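Putative metalloprotease II (Bacteroides fragilis, PDB 4ON1) probably acts as an extracellular zinc-dependent endopeptidase related to fragilysin, cleaving peptide bonds in proteins. Local coordinates at residues Ile87-Gln90 / Ser91-Thr94. Numbering follows the deposited sequence.
Sequences ILSQ and SYAT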
loop_
_atom_site.group_PDB
_atom_site.type_symbol
_atom_site.label_atom_id
_atom_site.label_comp_id
_atom_site.label_asym_id
_atom_site.label_seq_id
_atom_site.Cartn_x
_atom_site.Cartn_y
_atom_site.Cartn_z
ATOM N N ILE A 87 -6.588 7.874 -4.198
ATOM C CA ILE A 87 -5.255 8.077 -4.746
ATOM C C ILE A 87 -5.356 8.797 -6.079
ATOM O O ILE A 87 -6.170 8.415 -6.912
ATOM C CB ILE A 87 -4.534 6.729 -4.932
ATOM C CG1 ILE A 87 -4.477 5.980 -3.593
ATOM C CG2 ILE A 87 -3.138 6.935 -5.489
ATOM C CD1 ILE A 87 -3.955 4.567 -3.702
ATOM N N LEU A 88 -4.546 9.837 -6.283
ATOM C CA LEU A 88 -4.492 10.494 -7.585
ATOM C C LEU A 88 -3.102 10.412 -8.178
ATOM O O LEU A 88 -2.157 10.995 -7.653
ATOM C CB LEU A 88 -4.914 11.966 -7.502
ATOM C CG LEU A 88 -4.727 12.706 -8.838
ATOM C CD1 LEU A 88 -5.535 12.063 -9.968
ATOM C CD2 LEU A 88 -5.089 14.173 -8.705
ATOM N N SER A 89 -2.992 9.672 -9.274
ATOM C CA SER A 89 -1.772 9.639 -10.064
ATOM C C SER A 89 -2.066 10.258 -11.413
ATOM O O SER A 89 -3.228 10.399 -11.787
ATOM C CB SER A 89 -1.275 8.203 -10.230
ATOM O OG SER A 89 -0.378 8.086 -11.320
ATOM N N GLN A 90 -1.030 10.614 -12.157
ATOM C CA GLN A 90 -1.246 11.141 -13.494
ATOM C C GLN A 90 -1.723 10.049 -14.458
ATOM O O GLN A 90 -2.264 10.354 -15.517
ATOM C CB GLN A 90 0.030 11.809 -14.020
ATOM C CG GLN A 90 0.350 13.104 -13.285
ATOM C CD GLN A 90 1.610 13.776 -13.778
ATOM O OE1 GLN A 90 2.139 13.436 -14.838
ATOM N NE2 GLN A 90 2.089 14.755 -13.018
ATOM N N SER A 91 -1.548 8.787 -14.070
ATOM C CA SER A 91 -1.887 7.643 -14.928
ATOM C C SER A 91 -3.129 6.871 -14.480
ATOM O O SER A 91 -3.680 6.062 -15.233
ATOM C CB SER A 91 -0.709 6.673 -14.990
ATOM O OG SER A 91 0.457 7.335 -15.432
ATOM N N TYR A 92 -3.540 7.077 -13.236
ATOM C CA TYR A 92 -4.670 6.337 -12.701
ATOM C C TYR A 92 -5.185 7.042 -11.454
ATOM O O TYR A 92 -4.516 7.913 -10.904
ATOM C CB TYR A 92 -4.261 4.893 -12.372
ATOM C CG TYR A 92 -3.199 4.847 -11.302
ATOM C CD1 TYR A 92 -3.545 4.863 -9.953
ATOM C CD2 TYR A 92 -1.853 4.836 -11.638
ATOM C CE1 TYR A 92 -2.586 4.847 -8.975
ATOM C CE2 TYR A 92 -0.878 4.819 -10.664
ATOM C CZ TYR A 92 -1.258 4.827 -9.333
ATOM O OH TYR A 92 -0.311 4.821 -8.346
ATOM N N ALA A 93 -6.358 6.636 -10.991
ATOM C CA ALA A 93 -6.874 7.130 -9.724
ATOM C C ALA A 93 -7.696 6.033 -9.092
ATOM O O ALA A 93 -8.190 5.140 -9.789
ATOM C CB ALA A 93 -7.714 8.396 -9.914
ATOM N N THR A 94 -7.815 6.071 -7.769
ATOM C CA THR A 94 -8.581 5.054 -7.060
ATOM C C THR A 94 -9.367 5.679 -5.929
ATOM O O THR A 94 -9.005 6.735 -5.422
ATOM C CB THR A 94 -7.683 3.947 -6.441
ATOM O OG1 THR A 94 -6.931 4.499 -5.354
ATOM C CG2 THR A 94 -6.739 3.351 -7.479
#
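Ile87-Gln90 and Ser91-Thr94 form the turn end of a beta hairpin within the fragilysin-type N-terminal domain, joining strand 84-88 to strand 92-99. Ile87 and Thr94 are an antiparallel hydrogen-bonded pair: Ile87 N donates to Thr94 O at 2.9 Å, and Thr94 N returns the bond to a lone pair of Ile87 O. Next to the turn, Ser89 N donates a hydrogen bond to Tyr92 O (2.8 Å). The Ser89 side chain makes an ST turn, its OG accepting Ser91 N at 3.1 Å in an almost straight bond. A chi1 of 161°, with OG anti to the backbone N, turns it toward that N-H. Ser89 CB lies over one face of the Tyr92 ring, 3.5 Å from the centroid, a CH-pi contact. Tyr92 can fold back over Ser89 because its CG sits between its own N and carbonyl carbon (chi1 63°). CG2 of Ile87 meets Tyr92 CE1 at 4.1 Å, approaching the ring obliquely. On the other face of the hairpin, Leu88 CD1 packs loosely on Ala93 CB at 4.3 Å, and both side chains touch helix 28-35. Glu68 binds Ser89 OG through OE2 and Tyr92 OH through OE1; this hydroxyl also bonds to Thr221 on helix 217-230. With OG engaged by both Ser91 N and Glu68, the rotation of Ser89 is probably fixed, and the carboxylate ties the buried polar ends of Ser89 and Tyr92 together.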